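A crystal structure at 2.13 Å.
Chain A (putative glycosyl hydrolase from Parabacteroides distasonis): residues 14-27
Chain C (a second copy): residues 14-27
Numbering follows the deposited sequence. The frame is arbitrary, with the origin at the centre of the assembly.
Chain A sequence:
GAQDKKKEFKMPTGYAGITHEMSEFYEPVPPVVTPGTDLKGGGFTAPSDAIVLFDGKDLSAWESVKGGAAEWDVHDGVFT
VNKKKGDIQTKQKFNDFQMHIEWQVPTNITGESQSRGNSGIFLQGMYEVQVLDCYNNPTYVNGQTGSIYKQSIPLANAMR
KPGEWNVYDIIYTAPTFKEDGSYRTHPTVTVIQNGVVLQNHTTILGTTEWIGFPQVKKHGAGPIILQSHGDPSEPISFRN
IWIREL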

# COMPACT_ATOMS: atom_id res chain seq x y z
N GLY A 14 1.38 32.16 6.72
CA GLY A 14 1.59 31.38 5.51
C GLY A 14 0.57 31.72 4.43
O GLY A 14 0.03 32.82 4.39
N TYR A 15 0.31 30.75 3.57
CA TYR A 15 -0.60 30.92 2.45
C TYR A 15 -1.98 31.38 2.91
O TYR A 15 -2.59 30.77 3.79
CB TYR A 15 -0.71 29.61 1.66
CG TYR A 15 -1.67 29.68 0.51
CD1 TYR A 15 -1.28 30.22 -0.71
CD2 TYR A 15 -2.97 29.20 0.63
CE1 TYR A 15 -2.16 30.29 -1.78
CE2 TYR A 15 -3.85 29.26 -0.43
CZ TYR A 15 -3.45 29.81 -1.63
OH TYR A 15 -4.33 29.87 -2.68
N ALA A 16 -2.44 32.48 2.32
CA ALA A 16 -3.73 33.10 2.65
C ALA A 16 -3.87 33.44 4.14
O ALA A 16 -4.98 33.49 4.66
CB ALA A 16 -4.87 32.21 2.19
N GLY A 17 -2.74 33.70 4.80
CA GLY A 17 -2.73 34.20 6.17
C GLY A 17 -2.80 33.13 7.25
O GLY A 17 -3.00 33.45 8.42
N ILE A 18 -2.63 31.87 6.88
CA ILE A 18 -2.70 30.78 7.86
C ILE A 18 -1.62 30.96 8.93
O ILE A 18 -0.50 31.37 8.61
CB ILE A 18 -2.61 29.39 7.19
CG1 ILE A 18 -3.03 28.30 8.16
CG2 ILE A 18 -1.20 29.14 6.66
CD1 ILE A 18 -3.36 26.98 7.48
N THR A 19 -1.98 30.70 10.18
CA THR A 19 -1.10 30.87 11.34
C THR A 19 -0.70 29.50 11.88
O THR A 19 -1.39 28.51 11.64
CB THR A 19 -1.79 31.64 12.49
OG1 THR A 19 -2.91 30.88 12.95
CG2 THR A 19 -2.25 33.02 12.03
N HIS A 20 0.40 29.46 12.64
CA HIS A 20 0.90 28.18 13.15
C HIS A 20 -0.11 27.48 14.08
O HIS A 20 -0.18 26.25 14.09
CB HIS A 20 2.28 28.34 13.83
CG HIS A 20 2.25 29.07 15.14
ND1 HIS A 20 2.12 28.42 16.35
CD2 HIS A 20 2.36 30.38 15.43
CE1 HIS A 20 2.15 29.31 17.32
NE2 HIS A 20 2.29 30.51 16.79
N GLU A 21 -0.90 28.26 14.82
CA GLU A 21 -1.91 27.72 15.73
C GLU A 21 -2.99 26.89 15.02
O GLU A 21 -3.54 25.95 15.59
CB GLU A 21 -2.61 28.83 16.52
CG GLU A 21 -1.73 29.53 17.55
CD GLU A 21 -1.12 30.82 17.04
OE1 GLU A 21 -0.99 30.99 15.80
OE2 GLU A 21 -0.76 31.67 17.88
N MSE A 22 -3.28 27.24 13.77
CA MSE A 22 -4.35 26.57 13.03
C MSE A 22 -3.99 25.14 12.62
O MSE A 22 -4.87 24.40 12.17
CB MSE A 22 -4.70 27.40 11.81
CG MSE A 22 -5.39 28.69 12.24
SE MSE A 22 -5.46 29.93 10.72
CE MSE A 22 -6.03 31.59 11.60
N SER A 23 -2.73 24.73 12.79
CA SER A 23 -2.32 23.33 12.59
C SER A 23 -1.79 22.69 13.87
O SER A 23 -0.96 21.79 13.82
CB SER A 23 -1.26 23.23 11.47
OG SER A 23 -0.13 24.03 11.76
N GLU A 24 -2.29 23.15 15.01
CA GLU A 24 -1.89 22.62 16.32
C GLU A 24 -3.12 22.04 17.04
O GLU A 24 -4.00 22.78 17.47
CB GLU A 24 -1.21 23.71 17.14
CG GLU A 24 0.17 24.04 16.59
CD GLU A 24 0.78 25.34 17.09
OE1 GLU A 24 0.25 25.97 18.03
OE2 GLU A 24 1.82 25.72 16.52
N PHE A 25 -3.15 20.71 17.15
CA PHE A 25 -4.30 19.98 17.72
C PHE A 25 -3.92 19.32 19.03
O PHE A 25 -2.78 18.91 19.21
CB PHE A 25 -4.81 18.94 16.70
CG PHE A 25 -5.07 19.53 15.35
CD1 PHE A 25 -6.14 20.39 15.16
CD2 PHE A 25 -4.21 19.29 14.30
CE1 PHE A 25 -6.36 20.98 13.92
CE2 PHE A 25 -4.42 19.87 13.06
CZ PHE A 25 -5.51 20.71 12.87
N TYR A 26 -4.88 19.23 19.95
CA TYR A 26 -4.60 18.76 21.31
C TYR A 26 -5.32 17.45 21.65
O TYR A 26 -5.29 16.99 22.79
CB TYR A 26 -4.95 19.88 22.31
CG TYR A 26 -4.03 21.06 22.11
CD1 TYR A 26 -4.30 22.04 21.15
CD2 TYR A 26 -2.85 21.16 22.84
CE1 TYR A 26 -3.43 23.10 20.95
CE2 TYR A 26 -1.97 22.22 22.64
CZ TYR A 26 -2.27 23.18 21.69
OH TYR A 26 -1.40 24.21 21.50
N GLU A 27 -5.91 16.83 20.63
CA GLU A 27 -6.53 15.51 20.74
C GLU A 27 -6.49 14.86 19.36
O GLU A 27 -6.47 15.56 18.35
CB GLU A 27 -7.98 15.60 21.20
CG GLU A 27 -8.71 16.83 20.70
CD GLU A 27 -10.18 16.59 20.49
OE1 GLU A 27 -10.52 15.76 19.62
OE2 GLU A 27 -11.00 17.25 21.17
N GLY C 14 -13.21 27.98 11.19
CA GLY C 14 -13.08 26.66 11.80
C GLY C 14 -12.14 26.69 12.99
O GLY C 14 -11.97 27.72 13.65
N TYR C 15 -11.53 25.54 13.26
CA TYR C 15 -10.64 25.38 14.41
C TYR C 15 -9.52 26.43 14.40
O TYR C 15 -8.81 26.59 13.40
CB TYR C 15 -10.05 23.97 14.42
CG TYR C 15 -9.08 23.75 15.55
CD1 TYR C 15 -9.52 23.45 16.83
CD2 TYR C 15 -7.71 23.85 15.33
CE1 TYR C 15 -8.63 23.26 17.87
CE2 TYR C 15 -6.81 23.66 16.36
CZ TYR C 15 -7.28 23.36 17.63
OH TYR C 15 -6.38 23.17 18.65
N ALA C 16 -9.40 27.14 15.52
CA ALA C 16 -8.41 28.21 15.69
C ALA C 16 -8.49 29.29 14.61
O ALA C 16 -7.50 29.96 14.32
CB ALA C 16 -7.01 27.62 15.76
N GLY C 17 -9.68 29.48 14.05
CA GLY C 17 -9.95 30.58 13.12
C GLY C 17 -9.60 30.32 11.67
O GLY C 17 -9.61 31.24 10.86
N ILE C 18 -9.32 29.07 11.33
CA ILE C 18 -8.98 28.73 9.95
C ILE C 18 -10.15 29.10 9.02
O ILE C 18 -11.31 28.91 9.37
CB ILE C 18 -8.59 27.24 9.79
CG1 ILE C 18 -7.91 27.00 8.44
CG2 ILE C 18 -9.80 26.33 9.97
CD1 ILE C 18 -7.13 25.71 8.36
N THR C 19 -9.81 29.65 7.85
CA THR C 19 -10.78 30.11 6.87
C THR C 19 -10.78 29.18 5.66
O THR C 19 -9.79 28.49 5.40
CB THR C 19 -10.47 31.53 6.37
OG1 THR C 19 -9.21 31.53 5.69
CG2 THR C 19 -10.43 32.54 7.51
N HIS C 20 -11.87 29.19 4.89
CA HIS C 20 -11.98 28.29 3.74
C HIS C 20 -10.89 28.57 2.68
O HIS C 20 -10.44 27.64 2.01
CB HIS C 20 -13.39 28.34 3.13
CG HIS C 20 -13.73 29.62 2.43
ND1 HIS C 20 -13.54 29.79 1.07
CD2 HIS C 20 -14.28 30.77 2.88
CE1 HIS C 20 -13.93 31.00 0.73
NE2 HIS C 20 -14.39 31.62 1.81
N GLU C 21 -10.47 29.83 2.56
CA GLU C 21 -9.44 30.22 1.59
C GLU C 21 -8.10 29.54 1.84
O GLU C 21 -7.33 29.32 0.91
CB GLU C 21 -9.22 31.74 1.59
CG GLU C 21 -10.37 32.56 1.01
CD GLU C 21 -11.32 33.10 2.08
OE1 GLU C 21 -11.36 32.53 3.19
OE2 GLU C 21 -12.01 34.10 1.79
N MSE C 22 -7.81 29.22 3.10
CA MSE C 22 -6.50 28.66 3.47
C MSE C 22 -6.32 27.25 2.97
O MSE C 22 -5.21 26.73 3.04
CB MSE C 22 -6.35 28.74 4.99
CG MSE C 22 -6.13 30.19 5.40
SE MSE C 22 -6.31 30.34 7.35
CE MSE C 22 -6.38 32.31 7.53
N SER C 23 -7.40 26.62 2.49
CA SER C 23 -7.30 25.29 1.89
C SER C 23 -7.73 25.31 0.42
O SER C 23 -8.21 24.32 -0.10
CB SER C 23 -8.14 24.27 2.68
OG SER C 23 -9.50 24.66 2.78
N GLU C 24 -7.53 26.45 -0.24
CA GLU C 24 -7.87 26.62 -1.66
C GLU C 24 -6.62 26.99 -2.46
O GLU C 24 -6.10 28.09 -2.34
CB GLU C 24 -8.97 27.67 -1.82
CG GLU C 24 -10.31 27.16 -1.31
CD GLU C 24 -11.37 28.23 -1.08
OE1 GLU C 24 -11.18 29.40 -1.48
OE2 GLU C 24 -12.41 27.87 -0.48
N PHE C 25 -6.14 26.04 -3.27
CA PHE C 25 -4.88 26.18 -4.00
C PHE C 25 -5.13 26.25 -5.50
O PHE C 25 -6.08 25.66 -6.00
CB PHE C 25 -3.97 25.01 -3.66
CG PHE C 25 -3.79 24.80 -2.19
CD1 PHE C 25 -3.05 25.70 -1.45
CD2 PHE C 25 -4.39 23.73 -1.54
CE1 PHE C 25 -2.89 25.52 -0.08
CE2 PHE C 25 -4.24 23.55 -0.17
CZ PHE C 25 -3.49 24.46 0.56
N TYR C 26 -4.29 27.00 -6.20
CA TYR C 26 -4.50 27.29 -7.63
C TYR C 26 -3.40 26.71 -8.53
O TYR C 26 -3.36 26.97 -9.72
CB TYR C 26 -4.67 28.80 -7.82
CG TYR C 26 -5.93 29.27 -7.14
CD1 TYR C 26 -5.94 29.59 -5.78
CD2 TYR C 26 -7.14 29.31 -7.83
CE1 TYR C 26 -7.10 29.99 -5.15
CE2 TYR C 26 -8.31 29.70 -7.20
CZ TYR C 26 -8.29 30.03 -5.86
OH TYR C 26 -9.45 30.42 -5.25
N GLU C 27 -2.53 25.90 -7.93
CA GLU C 27 -1.48 25.17 -8.62
C GLU C 27 -1.17 23.90 -7.83
O GLU C 27 -1.39 23.87 -6.64
CB GLU C 27 -0.20 25.98 -8.75
CG GLU C 27 -0.12 26.99 -9.88
CD GLU C 27 0.94 28.06 -9.62
OE1 GLU C 27 0.79 28.82 -8.65
OE2 GLU C 27 1.91 28.14 -10.40
O HOH W 1 -2.30 28.44 -4.85
O HOH W 2 -2.78 27.87 3.95
O HOH W 3 -7.99 33.74 4.61
O HOH W 4 -7.42 24.39 11.93
O HOH W 5 -7.66 20.23 19.31

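How are the two backbones arranged where they meet? Each copy folds the stretch in the same way: a tight loop, then a short 3-10 segment over residues 20-22, then an irregular tail. The loop is held by bonds from A:Gly14 N to A:Ile18 O (2.8 Å) and from A:Gly17 N to A:Gly14 O (2.9 Å), and A:Ala16 and A:Gly17 both have positive phi. The 3-10 segment of one copy lies against the loop of the other, so that the CA atoms of A:Ala16 and C:Met22 are 5.3 Å apart and those of A:Met22 and C:Ala16 5.1 Å. The pairing is reciprocal, and each kind of contact therefore tends to occur twice.

What fills the middle of the contact? The selenomethionines A:Met22 and C:Met22 have CA-to-CB bonds pointing sideways, but their ends come nearer the partner, and the two SE atoms meet at 3.5 Å. Each chain also packs along the opposing loop. A:Met22 CG is 4.0 Å from C:Ala16 CB, and C:Met22 SE lies 3.8 Å from A:Ile18 CB. Next to them, A:Ile18 CD1 and C:Ile18 CD1 are 4.1 Å apart, joining the two buried isoleucines in the same apolar cluster.

How do A:Tyr15 and C:Tyr15 anchor the flanks? Their CA-to-CB bonds point toward the partner, and chi1 is t in both, which carries the ring across to the other tail. There the hydroxyl donates to a backbone carbonyl: A:Tyr15 OH to C:Glu24 O at 2.5 Å, and C:Tyr15 OH to A:Glu24 O at 2.7 Å. These are the only direct hydrogen bonds between the stretches. The same rings rest against C:Phe25 and A:Phe25, with A:Tyr15 CD2 3.7 Å from C:Phe25 CE1 and A:Phe25 CE1 3.5 Å from C:Tyr15 CD2. Both aromatic pairs are oblique, their planes inclined at 37°, so one side chain combines a polar bond at its tip with apolar packing along its ring.

How are the remaining backbone polar groups joined? Water does much of this work. Water 2 donates to A:Tyr15 O (2.9 Å) and C:Met22 O (2.8 Å), and water 4 makes the matching bridge from A:Met22 O (2.6 Å) to C:Tyr15 O (3.0 Å). At the tails, water 1 accepts from C:Tyr26 N (2.8 Å) and water 5 from A:Tyr26 N (3.0 Å); each also donates a weak bond to the tyrosine hydroxyl across the contact, A:Tyr15 OH and C:Tyr15 OH respectively, both at 3.3 Å.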